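Local coordinates for protein peptidoglycan hydrolase FlgJ (Sphingomonas sp. A1, PDB 3VWO) that probably cleaves glycosidic bonds of the peptidoglycan layer, through this C-terminal glycosyl hydrolase family 73 domain, so that the flagellar rod can be assembled in the periplasm, at residues N54-S59 against T70-N75; K38-N43 against D89-A94; A123-G128 against S134-L139; A7-A12 against V21-L26. All blocks are in the same frame, centred on the assembly; numbering follows the deposited sequence.

Contact 1: residues N54-S59 against T70-N75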
loop_
_atom_site.group_PDB
_atom_site.type_symbol
_atom_site.label_atom_id
_atom_site.label_comp_id
_atom_site.label_asym_id
_atom_site.label_seq_id
_atom_site.Cartn_x
_atom_site.Cartn_y
_atom_site.Cartn_z
ATOM N N ASN A 54 -3.175 3.599 1.307
ATOM C CA ASN A 54 -3.251 4.983 1.779
ATOM C C ASN A 54 -3.049 6.015 0.665
ATOM O O ASN A 54 -2.322 6.997 0.827
ATOM C CB ASN A 54 -2.277 5.222 2.940
ATOM C CG ASN A 54 -2.748 4.580 4.235
ATOM O OD1 ASN A 54 -3.927 4.646 4.578
ATOM N ND2 ASN A 54 -1.831 3.948 4.950
ATOM N N ILE A 55 -3.712 5.776 -0.461
ATOM C CA ILE A 55 -3.598 6.637 -1.630
ATOM C C ILE A 55 -4.560 7.814 -1.514
ATOM O O ILE A 55 -5.779 7.630 -1.441
ATOM C CB ILE A 55 -3.939 5.877 -2.912
ATOM C CG1 ILE A 55 -3.110 4.595 -3.002
ATOM C CG2 ILE A 55 -3.689 6.770 -4.137
ATOM C CD1 ILE A 55 -1.629 4.838 -2.998
ATOM N N LYS A 56 -4.015 9.026 -1.500
ATOM C CA LYS A 56 -4.849 10.216 -1.419
ATOM C C LYS A 56 -5.581 10.455 -2.731
ATOM O O LYS A 56 -5.179 9.951 -3.776
ATOM C CB LYS A 56 -4.012 11.443 -1.057
ATOM C CG LYS A 56 -3.532 11.465 0.389
ATOM C CD LYS A 56 -2.943 12.820 0.744
ATOM C CE LYS A 56 -1.430 12.784 0.743
ATOM N NZ LYS A 56 -0.919 12.013 1.910
ATOM N N ALA A 57 -6.663 11.221 -2.682
ATOM C CA ALA A 57 -7.338 11.593 -3.913
ATOM C C ALA A 57 -6.424 12.518 -4.704
ATOM O O ALA A 57 -5.756 13.385 -4.131
ATOM C CB ALA A 57 -8.667 12.291 -3.600
ATOM N N GLY A 58 -6.372 12.331 -6.017
ATOM C CA GLY A 58 -5.750 13.335 -6.864
ATOM C C GLY A 58 -6.705 14.515 -6.954
ATOM O O GLY A 58 -7.834 14.431 -6.474
ATOM N N SER A 59 -6.270 15.611 -7.567
ATOM C CA SER A 59 -7.126 16.782 -7.688
ATOM C C SER A 59 -8.391 16.503 -8.502
ATOM O O SER A 59 -9.455 17.054 -8.203
ATOM C CB SER A 59 -6.356 17.972 -8.270
ATOM O OG SER A 59 -5.840 17.665 -9.549
ATOM N N THR A 70 -3.942 12.091 8.673
ATOM C CA THR A 70 -2.737 11.483 8.129
ATOM C C THR A 70 -1.473 12.179 8.634
ATOM O O THR A 70 -1.469 13.386 8.879
ATOM C CB THR A 70 -2.756 11.478 6.591
ATOM O OG1 THR A 70 -1.702 10.638 6.101
ATOM C CG2 THR A 70 -2.596 12.889 6.046
ATOM N N VAL A 71 -0.408 11.398 8.792
ATOM C CA VAL A 71 0.863 11.903 9.288
ATOM C C VAL A 71 1.883 11.932 8.158
ATOM O O VAL A 71 2.068 10.944 7.448
ATOM C CB VAL A 71 1.412 11.014 10.417
ATOM C CG1 VAL A 71 2.746 11.555 10.922
ATOM C CG2 VAL A 71 0.404 10.921 11.553
ATOM N N GLU A 72 2.540 13.071 7.988
ATOM C CA GLU A 72 3.535 13.213 6.928
ATOM C C GLU A 72 4.781 13.890 7.475
ATOM O O GLU A 72 4.710 14.633 8.449
ATOM C CB GLU A 72 2.954 14.010 5.758
ATOM C CG GLU A 72 1.730 13.360 5.121
ATOM C CD GLU A 72 1.098 14.221 4.046
ATOM O OE1 GLU A 72 1.558 15.366 3.852
ATOM O OE2 GLU A 72 0.140 13.751 3.396
ATOM N N TYR A 73 5.927 13.622 6.861
ATOM C CA TYR A 73 7.164 14.235 7.314
ATOM C C TYR A 73 7.725 15.149 6.237
ATOM O O TYR A 73 7.807 14.778 5.064
ATOM C CB TYR A 73 8.180 13.170 7.739
ATOM C CG TYR A 73 7.678 12.310 8.874
ATOM C CD1 TYR A 73 7.874 12.687 10.197
ATOM C CD2 TYR A 73 6.978 11.137 8.625
ATOM C CE1 TYR A 73 7.399 11.907 11.240
ATOM C CE2 TYR A 73 6.500 10.353 9.658
ATOM C CZ TYR A 73 6.712 10.742 10.964
ATOM O OH TYR A 73 6.234 9.961 11.991
ATOM N N GLU A 74 8.066 16.365 6.643
ATOM C CA GLU A 74 8.701 17.329 5.758
ATOM C C GLU A 74 9.912 17.854 6.510
ATOM O O GLU A 74 9.761 18.499 7.545
ATOM C CB GLU A 74 7.739 18.469 5.426
ATOM C CG GLU A 74 6.269 18.137 5.670
ATOM C CD GLU A 74 5.421 18.215 4.412
ATOM O OE1 GLU A 74 4.782 19.266 4.191
ATOM O OE2 GLU A 74 5.387 17.224 3.650
ATOM N N ASN A 75 11.103 17.561 5.993
ATOM C CA ASN A 75 12.348 17.781 6.726
ATOM C C ASN A 75 12.309 16.958 8.017
ATOM O O ASN A 75 11.760 15.855 8.032
ATOM C CB ASN A 75 12.580 19.277 7.001
ATOM C CG ASN A 75 14.030 19.600 7.332
ATOM O OD1 ASN A 75 14.355 19.965 8.465
ATOM N ND2 ASN A 75 14.910 19.466 6.343
#
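K56 and E72 form the salt bridge that carries this contact. The distance from K56 NZ to E72 OE2 is 2.5 Å, short for a charged hydrogen bond. The two side chains come from opposite directions. The ammonium group meets OE2 nearly head-on, in line with the C-O bond. Both chains start with CG beside the backbone N. E72 is extended beyond CG, which puts its carboxylate well out from the strand. K56 bends at chi3 and again at chi4, and these turns bring NZ round to the acid. K56 CE also comes to 3.2 Å from E72 OE2. The other carboxylate oxygen, E72 OE1, has its own salt bridge to R81. E72 therefore bridges two basic groups, one at each carboxylate oxygen.

The acid belongs to strand 65-74 of the two-stranded antiparallel hairpin in this lysozyme-clan domain. Strand 77-86 is its partner. Residues 54-59 have no regular secondary structure, but I55 and A57 make backbone hydrogen bonds to R86 and R84 of strand 77-86. The salt bridge joins residues 54-59 to strand 65-74 side chain to side chain; the CA atoms of K56 and E72 are 12.2 Å apart. An alanine at K56 would probably leave E72 OE2 without its charged mate and its carboxylate freer to turn.

T70 OG1 lies 4.5 Å from K56 NZ, too far for a bond. The side chains of K56 and T70 both pack on F85 of strand 77-86. A bound HEPES molecule lies about 4 Å from the K56 side chain.

Contact 2: residues K38-N43 against D89-A94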
loop_
_atom_site.group_PDB
_atom_site.type_symbol
_atom_site.label_atom_id
_atom_site.label_comp_id
_atom_site.label_asym_id
_atom_site.label_seq_id
_atom_site.Cartn_x
_atom_site.Cartn_y
_atom_site.Cartn_z
ATOM N N LYS A 38 -5.424 -3.450 10.766
ATOM C CA LYS A 38 -5.959 -2.856 12.006
ATOM C C LYS A 38 -6.149 -1.346 11.903
ATOM O O LYS A 38 -6.899 -0.759 12.687
ATOM C CB LYS A 38 -5.049 -3.176 13.192
ATOM C CG LYS A 38 -4.818 -4.662 13.423
ATOM C CD LYS A 38 -6.121 -5.439 13.355
ATOM C CE LYS A 38 -5.873 -6.942 13.340
ATOM N NZ LYS A 38 -7.152 -7.711 13.268
ATOM N N SER A 39 -5.461 -0.712 10.951
ATOM C CA SER A 39 -5.533 0.741 10.810
ATOM C C SER A 39 -5.927 1.176 9.402
ATOM O O SER A 39 -5.542 2.249 8.940
ATOM C CB SER A 39 -4.205 1.391 11.197
ATOM O OG SER A 39 -3.841 1.039 12.519
ATOM N N GLN A 40 -6.692 0.345 8.713
ATOM C CA GLN A 40 -7.166 0.741 7.399
ATOM C C GLN A 40 -8.207 1.852 7.536
ATOM O O GLN A 40 -9.057 1.833 8.441
ATOM C CB GLN A 40 -7.711 -0.456 6.618
ATOM C CG GLN A 40 -9.198 -0.677 6.738
ATOM C CD GLN A 40 -9.763 -1.360 5.509
ATOM O OE1 GLN A 40 -10.164 -0.704 4.547
ATOM N NE2 GLN A 40 -9.797 -2.685 5.534
ATOM N N ILE A 41 -8.107 2.846 6.661
ATOM C CA ILE A 41 -9.007 3.990 6.713
ATOM C C ILE A 41 -10.443 3.518 6.526
ATOM O O ILE A 41 -10.730 2.677 5.673
ATOM C CB ILE A 41 -8.623 5.042 5.647
ATOM C CG1 ILE A 41 -7.347 5.772 6.070
ATOM C CG2 ILE A 41 -9.748 6.029 5.417
ATOM C CD1 ILE A 41 -6.763 6.657 4.987
ATOM N N ARG A 42 -11.340 4.031 7.360
ATOM C CA ARG A 42 -12.742 3.672 7.272
ATOM C C ARG A 42 -13.597 4.922 7.161
ATOM O O ARG A 42 -13.197 5.995 7.614
ATOM C CB ARG A 42 -13.163 2.855 8.497
ATOM C CG ARG A 42 -12.540 1.465 8.535
ATOM C CD ARG A 42 -12.979 0.678 9.756
ATOM N NE ARG A 42 -12.286 -0.603 9.825
ATOM C CZ ARG A 42 -12.766 -1.740 9.337
ATOM N NH1 ARG A 42 -12.059 -2.857 9.441
ATOM N NH2 ARG A 42 -13.957 -1.762 8.749
ATOM N N ASN A 43 -14.764 4.776 6.543
ATOM C CA ASN A 43 -15.755 5.848 6.506
ATOM C C ASN A 43 -16.193 6.279 7.904
ATOM O O ASN A 43 -15.763 5.713 8.916
ATOM C CB ASN A 43 -16.985 5.430 5.693
ATOM C CG ASN A 43 -16.702 5.332 4.205
ATOM O OD1 ASN A 43 -16.326 4.273 3.699
ATOM N ND2 ASN A 43 -16.891 6.440 3.495
ATOM N N ASP A 89 -14.808 0.209 -3.919
ATOM C CA ASP A 89 -15.891 -0.763 -3.752
ATOM C C ASP A 89 -15.394 -2.115 -3.232
ATOM O O ASP A 89 -16.185 -2.926 -2.750
ATOM C CB ASP A 89 -16.610 -0.996 -5.087
ATOM C CG ASP A 89 -17.335 0.235 -5.586
ATOM O OD1 ASP A 89 -17.577 1.149 -4.778
ATOM O OD2 ASP A 89 -17.674 0.283 -6.786
ATOM N N SER A 90 -14.091 -2.368 -3.352
ATOM C CA SER A 90 -13.544 -3.675 -3.019
ATOM C C SER A 90 -12.025 -3.623 -2.939
ATOM O O SER A 90 -11.408 -2.701 -3.469
ATOM C CB SER A 90 -13.928 -4.688 -4.098
ATOM O OG SER A 90 -13.203 -4.437 -5.290
ATOM N N TYR A 91 -11.427 -4.620 -2.292
ATOM C CA TYR A 91 -9.970 -4.756 -2.304
ATOM C C TYR A 91 -9.439 -4.873 -3.731
ATOM O O TYR A 91 -8.372 -4.340 -4.043
ATOM C CB TYR A 91 -9.519 -5.951 -1.456
ATOM C CG TYR A 91 -9.674 -5.725 0.030
ATOM C CD1 TYR A 91 -9.285 -4.526 0.613
ATOM C CD2 TYR A 91 -10.237 -6.698 0.847
ATOM C CE1 TYR A 91 -9.435 -4.307 1.973
ATOM C CE2 TYR A 91 -10.394 -6.486 2.210
ATOM C CZ TYR A 91 -9.990 -5.288 2.767
ATOM O OH TYR A 91 -10.140 -5.068 4.119
ATOM N N GLU A 92 -10.186 -5.555 -4.599
ATOM C CA GLU A 92 -9.796 -5.681 -6.006
ATOM C C GLU A 92 -9.606 -4.318 -6.658
ATOM O O GLU A 92 -8.587 -4.057 -7.297
ATOM C CB GLU A 92 -10.829 -6.486 -6.797
ATOM C CG GLU A 92 -10.567 -6.507 -8.300
ATOM C CD GLU A 92 -11.583 -7.339 -9.068
ATOM O OE1 GLU A 92 -11.216 -8.430 -9.555
ATOM O OE2 GLU A 92 -12.746 -6.898 -9.194
ATOM N N GLN A 93 -10.593 -3.448 -6.480
ATOM C CA GLN A 93 -10.536 -2.106 -7.036
ATOM C C GLN A 93 -9.350 -1.323 -6.466
ATOM O O GLN A 93 -8.689 -0.573 -7.188
ATOM C CB GLN A 93 -11.853 -1.379 -6.759
ATOM C CG GLN A 93 -12.045 -0.119 -7.564
ATOM C CD GLN A 93 -13.469 0.386 -7.501
ATOM O OE1 GLN A 93 -13.898 0.936 -6.488
ATOM N NE2 GLN A 93 -14.215 0.191 -8.583
ATOM N N ALA A 94 -9.088 -1.502 -5.170
ATOM C CA ALA A 94 -7.965 -0.841 -4.509
ATOM C C ALA A 94 -6.620 -1.278 -5.106
ATOM O O ALA A 94 -5.762 -0.450 -5.435
ATOM C CB ALA A 94 -7.988 -1.141 -3.028
#
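Q40 gives a side-chain hydrogen bond to Y91, joining the loop of residues 38-43 to the capped N terminus of helix 91-104 in this lysozyme-clan domain. Q40 NE2 is the donor and Y91 OH the acceptor, 2.8 Å apart. The N-H...O angle is 136°, so the bond is bent. The hydroxyl oxygen lies close to the amide plane of Q40, and NE2 sits at the edge of the phenol ring, near its plane. The amide and ring planes are nevertheless turned 39° apart. Q40 is extended beyond CG. The two long side chains bridge backbones whose CA atoms, those of Q40 and Y91, are 11.5 Å apart. At the other end of the amide, Y50 N makes a weak hydrogen bond to Q40 OE1.

Packing adds to this bond. Y50 meets the Y91 ring edge-to-face. The side chain of Y91 touches A7 of helix 2-19 and L52 as well.

Further hydrogen bonds hold the start of the helix. S90 is the N-cap, and its OG accepts from Q93 N at 3.0 Å. The Q93 side chain turns back to the residue before the cap: its OE1 accepts from D89 N at 2.8 Å, with the donor 40° out of the carbonyl plane.

Contact 3: residues A123-G128 against S134-L139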
loop_
_atom_site.group_PDB
_atom_site.type_symbol
_atom_site.label_atom_id
_atom_site.label_comp_id
_atom_site.label_asym_id
_atom_site.label_seq_id
_atom_site.Cartn_x
_atom_site.Cartn_y
_atom_site.Cartn_z
ATOM N N ALA A 123 13.200 1.157 -4.465
ATOM C CA ALA A 123 12.669 1.828 -5.647
ATOM C C ALA A 123 11.428 2.668 -5.317
ATOM O O ALA A 123 11.263 3.769 -5.848
ATOM C CB ALA A 123 12.373 0.824 -6.762
ATOM N N LEU A 124 10.567 2.150 -4.440
ATOM C CA LEU A 124 9.390 2.901 -3.996
ATOM C C LEU A 124 9.803 4.151 -3.218
ATOM O O LEU A 124 9.310 5.248 -3.480
ATOM C CB LEU A 124 8.471 2.031 -3.130
ATOM C CG LEU A 124 7.601 1.010 -3.870
ATOM C CD1 LEU A 124 7.114 -0.066 -2.938
ATOM C CD2 LEU A 124 6.435 1.695 -4.568
ATOM N N GLN A 125 10.709 3.974 -2.261
ATOM C CA GLN A 125 11.174 5.079 -1.430
ATOM C C GLN A 125 11.881 6.145 -2.259
ATOM O O GLN A 125 11.604 7.336 -2.110
ATOM C CB GLN A 125 12.097 4.569 -0.322
ATOM C CG GLN A 125 12.681 5.672 0.544
ATOM C CD GLN A 125 12.431 5.444 2.023
ATOM O OE1 GLN A 125 13.064 4.590 2.647
ATOM N NE2 GLN A 125 11.503 6.206 2.591
ATOM N N GLU A 126 12.783 5.717 -3.139
ATOM C CA GLU A 126 13.496 6.644 -4.013
ATOM C C GLU A 126 12.560 7.324 -5.007
ATOM O O GLU A 126 12.869 8.398 -5.524
ATOM C CB GLU A 126 14.634 5.939 -4.758
ATOM C CG GLU A 126 15.778 5.478 -3.868
ATOM C CD GLU A 126 16.916 4.857 -4.661
ATOM O OE1 GLU A 126 16.869 4.906 -5.909
ATOM O OE2 GLU A 126 17.858 4.321 -4.038
ATOM N N GLY A 127 11.415 6.703 -5.271
ATOM C CA GLY A 127 10.427 7.281 -6.166
ATOM C C GLY A 127 9.521 8.268 -5.451
ATOM O O GLY A 127 8.756 8.995 -6.083
ATOM N N GLY A 128 9.601 8.284 -4.124
ATOM C CA GLY A 128 8.833 9.223 -3.325
ATOM C C GLY A 128 7.496 8.698 -2.842
ATOM O O GLY A 128 6.566 9.474 -2.597
ATOM N N SER A 134 12.509 5.936 6.831
ATOM C CA SER A 134 12.892 4.534 6.980
ATOM C C SER A 134 11.855 3.592 6.373
ATOM O O SER A 134 11.813 2.409 6.704
ATOM C CB SER A 134 13.115 4.200 8.456
ATOM O OG SER A 134 11.972 4.533 9.222
ATOM N N TYR A 135 11.029 4.131 5.481
ATOM C CA TYR A 135 9.964 3.365 4.841
ATOM C C TYR A 135 10.475 2.102 4.158
ATOM O O TYR A 135 9.927 1.018 4.356
ATOM C CB TYR A 135 9.221 4.236 3.827
ATOM C CG TYR A 135 7.990 3.582 3.243
ATOM C CD1 TYR A 135 6.816 3.497 3.980
ATOM C CD2 TYR A 135 7.997 3.055 1.954
ATOM C CE1 TYR A 135 5.685 2.904 3.461
ATOM C CE2 TYR A 135 6.860 2.455 1.422
ATOM C CZ TYR A 135 5.707 2.387 2.182
ATOM O OH TYR A 135 4.572 1.798 1.673
ATOM N N ALA A 136 11.525 2.247 3.353
ATOM C CA ALA A 136 12.092 1.116 2.625
ATOM C C ALA A 136 12.626 0.034 3.556
ATOM O O ALA A 136 12.411 -1.156 3.323
ATOM C CB ALA A 136 13.190 1.586 1.677
ATOM N N ASP A 137 13.334 0.446 4.601
ATOM C CA ASP A 137 13.872 -0.501 5.569
ATOM C C ASP A 137 12.748 -1.295 6.218
ATOM O O ASP A 137 12.813 -2.521 6.314
ATOM C CB ASP A 137 14.692 0.226 6.637
ATOM C CG ASP A 137 16.170 -0.090 6.543
ATOM O OD1 ASP A 137 16.854 0.511 5.688
ATOM O OD2 ASP A 137 16.645 -0.941 7.322
ATOM N N LYS A 138 11.706 -0.592 6.641
ATOM C CA LYS A 138 10.571 -1.234 7.298
ATOM C C LYS A 138 9.819 -2.185 6.364
ATOM O O LYS A 138 9.474 -3.303 6.753
ATOM C CB LYS A 138 9.630 -0.185 7.890
ATOM C CG LYS A 138 10.102 0.341 9.240
ATOM C CD LYS A 138 9.166 1.389 9.815
ATOM C CE LYS A 138 9.332 2.726 9.116
ATOM N NZ LYS A 138 8.745 3.837 9.917
ATOM N N LEU A 139 9.575 -1.741 5.136
ATOM C CA LEU A 139 8.876 -2.566 4.151
ATOM C C LEU A 139 9.652 -3.845 3.841
ATOM O O LEU A 139 9.077 -4.932 3.783
ATOM C CB LEU A 139 8.613 -1.769 2.866
ATOM C CG LEU A 139 7.973 -2.546 1.709
ATOM C CD1 LEU A 139 6.729 -3.294 2.195
ATOM C CD2 LEU A 139 7.623 -1.597 0.576
#
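Q125 has the most surface buried here, and its amide lies against the first turn of helix 135-143. Helices 117-127 and 135-143 form a nearly antiparallel hairpin; their short segments run at 160° and approach to 9.2 Å. The Q125 side chain leaves with CG anti to the backbone N (chi1 177°) and bends at chi2. Its OE1 accepts from A136 N at 2.9 Å. The bond is fairly straight at the hydrogen, but the donor stands 60° out of the carbonyl plane. Q125 NE2 packs at 3.3 Å from Y135 CB and donates to D132 O. Both ends of the amide are thus used, and its rotation is fixed.

The Y135 ring is buried, and its OH bonds to E33 and Q29. A136 CB packs 3.8 Å from Q125 CB. Deeper in, L124 CD1 meets L139 CD2 at 3.9 Å. An alanine at Q125 would probably leave A136 N without this acceptor and open a gap beside Y135 CB.

The S134 side chain makes no capping bond. The acceptor for A136 N comes from the neighbouring helix, as Q125 OE1, and the positive end of the helix dipole is likely to polarise it.

Contact 4: residues A7-A12 against V21-L26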
loop_
_atom_site.group_PDB
_atom_site.type_symbol
_atom_site.label_atom_id
_atom_site.label_comp_id
_atom_site.label_asym_id
_atom_site.label_seq_id
_atom_site.Cartn_x
_atom_site.Cartn_y
_atom_site.Cartn_z
ATOM N N ALA A 7 -7.685 -12.229 2.842
ATOM C CA ALA A 7 -8.559 -11.305 2.128
ATOM C C ALA A 7 -7.842 -10.554 1.007
ATOM O O ALA A 7 -8.472 -10.096 0.055
ATOM C CB ALA A 7 -9.193 -10.317 3.104
ATOM N N THR A 8 -6.524 -10.424 1.113
ATOM C CA THR A 8 -5.809 -9.553 0.190
ATOM C C THR A 8 -5.016 -10.299 -0.881
ATOM O O THR A 8 -4.879 -9.806 -2.002
ATOM C CB THR A 8 -4.895 -8.562 0.935
ATOM O OG1 THR A 8 -3.933 -9.285 1.713
ATOM C CG2 THR A 8 -5.725 -7.675 1.856
ATOM N N TRP A 9 -4.508 -11.480 -0.544
ATOM C CA TRP A 9 -3.617 -12.192 -1.480
ATOM C C TRP A 9 -4.181 -12.402 -2.898
ATOM O O TRP A 9 -3.481 -12.129 -3.877
ATOM C CB TRP A 9 -3.086 -13.510 -0.894
ATOM C CG TRP A 9 -1.831 -13.995 -1.595
ATOM C CD1 TRP A 9 -0.539 -13.724 -1.243
ATOM C CD2 TRP A 9 -1.759 -14.815 -2.771
ATOM N NE1 TRP A 9 0.332 -14.329 -2.121
ATOM C CE2 TRP A 9 -0.394 -15.005 -3.067
ATOM C CE3 TRP A 9 -2.717 -15.409 -3.598
ATOM C CZ2 TRP A 9 0.037 -15.762 -4.156
ATOM C CZ3 TRP A 9 -2.288 -16.161 -4.677
ATOM C CH2 TRP A 9 -0.923 -16.330 -4.947
ATOM N N PRO A 10 -5.432 -12.889 -3.020
ATOM C CA PRO A 10 -5.989 -13.056 -4.370
ATOM C C PRO A 10 -5.972 -11.772 -5.200
ATOM O O PRO A 10 -5.537 -11.793 -6.350
ATOM C CB PRO A 10 -7.434 -13.472 -4.094
ATOM C CG PRO A 10 -7.366 -14.173 -2.804
ATOM C CD PRO A 10 -6.337 -13.441 -1.994
ATOM N N GLN A 11 -6.431 -10.668 -4.618
ATOM C CA GLN A 11 -6.426 -9.382 -5.314
ATOM C C GLN A 11 -5.013 -8.839 -5.501
ATOM O O GLN A 11 -4.734 -8.112 -6.457
ATOM C CB GLN A 11 -7.293 -8.367 -4.565
ATOM C CG GLN A 11 -8.779 -8.706 -4.546
ATOM C CD GLN A 11 -9.128 -9.814 -3.569
ATOM O OE1 GLN A 11 -8.325 -10.176 -2.710
ATOM N NE2 GLN A 11 -10.333 -10.360 -3.700
ATOM N N ALA A 12 -4.116 -9.195 -4.593
ATOM C CA ALA A 12 -2.729 -8.778 -4.718
ATOM C C ALA A 12 -2.110 -9.465 -5.931
ATOM O O ALA A 12 -1.337 -8.863 -6.675
ATOM C CB ALA A 12 -1.960 -9.119 -3.464
ATOM N N VAL A 21 5.904 -8.067 -10.084
ATOM C CA VAL A 21 6.444 -8.292 -8.750
ATOM C C VAL A 21 5.664 -9.420 -8.079
ATOM O O VAL A 21 4.520 -9.675 -8.443
ATOM C CB VAL A 21 6.349 -7.007 -7.881
ATOM C CG1 VAL A 21 7.090 -5.856 -8.553
ATOM C CG2 VAL A 21 4.895 -6.630 -7.634
ATOM N N PRO A 22 6.290 -10.120 -7.117
ATOM C CA PRO A 22 5.589 -11.184 -6.389
ATOM C C PRO A 22 4.410 -10.616 -5.611
ATOM O O PRO A 22 4.501 -9.500 -5.101
ATOM C CB PRO A 22 6.655 -11.698 -5.420
ATOM C CG PRO A 22 7.957 -11.389 -6.110
ATOM C CD PRO A 22 7.721 -10.068 -6.772
ATOM N N ALA A 23 3.320 -11.374 -5.543
ATOM C CA ALA A 23 2.096 -10.923 -4.878
ATOM C C ALA A 23 2.351 -10.527 -3.431
ATOM O O ALA A 23 1.779 -9.551 -2.923
ATOM C CB ALA A 23 1.034 -12.009 -4.946
ATOM N N HIS A 24 3.223 -11.270 -2.761
ATOM C CA HIS A 24 3.414 -11.029 -1.333
ATOM C C HIS A 24 4.124 -9.705 -1.053
ATOM O O HIS A 24 4.075 -9.209 0.063
ATOM C CB HIS A 24 4.101 -12.213 -0.638
ATOM C CG HIS A 24 5.553 -12.365 -0.961
ATOM N ND1 HIS A 24 6.004 -12.845 -2.172
ATOM C CD2 HIS A 24 6.660 -12.135 -0.213
ATOM C CE1 HIS A 24 7.326 -12.886 -2.164
ATOM N NE2 HIS A 24 7.748 -12.464 -0.986
ATOM N N PHE A 25 4.747 -9.113 -2.073
ATOM C CA PHE A 25 5.337 -7.785 -1.921
ATOM C C PHE A 25 4.231 -6.772 -1.704
ATOM O O PHE A 25 4.360 -5.858 -0.891
ATOM C CB PHE A 25 6.106 -7.358 -3.176
ATOM C CG PHE A 25 7.467 -7.999 -3.322
ATOM C CD1 PHE A 25 7.802 -9.151 -2.632
ATOM C CD2 PHE A 25 8.417 -7.419 -4.149
ATOM C CE1 PHE A 25 9.065 -9.731 -2.782
ATOM C CE2 PHE A 25 9.679 -7.991 -4.305
ATOM C CZ PHE A 25 10.002 -9.146 -3.618
ATOM N N LEU A 26 3.151 -6.926 -2.463
ATOM C CA LEU A 26 2.013 -6.018 -2.344
ATOM C C LEU A 26 1.214 -6.277 -1.057
ATOM O O LEU A 26 0.716 -5.341 -0.420
ATOM C CB LEU A 26 1.110 -6.136 -3.565
ATOM C CG LEU A 26 1.781 -5.928 -4.930
ATOM C CD1 LEU A 26 0.719 -5.754 -5.993
ATOM C CD2 LEU A 26 2.704 -4.722 -4.904
#
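A23 CB rests near the rim of the W9 indole, 3.5 Å above its plane. Its nearest ring atoms are W9 NE1 at 3.7 Å and W9 CE2 at 3.8 Å. The indole reaches this place because CG is anti to the backbone N (chi1 -160°), and chi2 of 92° turns the pyrrole side, with NE1 and CE2, to A23.

Small residues let the backbones come close. The CA atoms of A12 and A23 are 5.3 Å apart. A12 CB sits 3.8 Å from A23 O and also packs against the CB atoms of A23 and L26. L26 has CG beside its backbone N (chi1 -55°), and its CD1 branch comes to 3.8 Å from A12 O. The contact is therefore apolar, made of methyl groups, one indole and backbone carbonyls. H24 starts beside W9, but its imidazole turns away from residues 7-12.

Helix 2-19 is kinked here. P10 has no N-H to give, and the N of Q11 also lacks a bond to the preceding turn. A12 N resumes the pattern by bonding to T8 O.

The two helices are consecutive, near the N terminus of the chain, and pack on each other. Helix 91-104 packs on one part of the pair, with F95 against A12 and Y98 against L26. Helix 146-154 packs on another, where L152 touches both W9 and H24.

From the N terminus, contact 4 comes first. It closes a loop of eight residues, mostly the end of helix 2-19, and brings that helix against the start of helix 23-34. Contact 2 then closes a much longer loop, from residues 38-43 to the start of helix 91-104. Contact 1 is nested inside that loop and ties its irregular part to strand 65-74 of the hairpin. Contact 3 follows in series and joins helices 117-127 and 135-143. None of the loops cross. Contacts 1 and 2 touch where N54 packs on I41. Contacts 2 and 4 touch where Q11 and A7 meet Y91 and E92. Contact 3 touches none of the others; its nearest atoms are about 5 Å from contact 4.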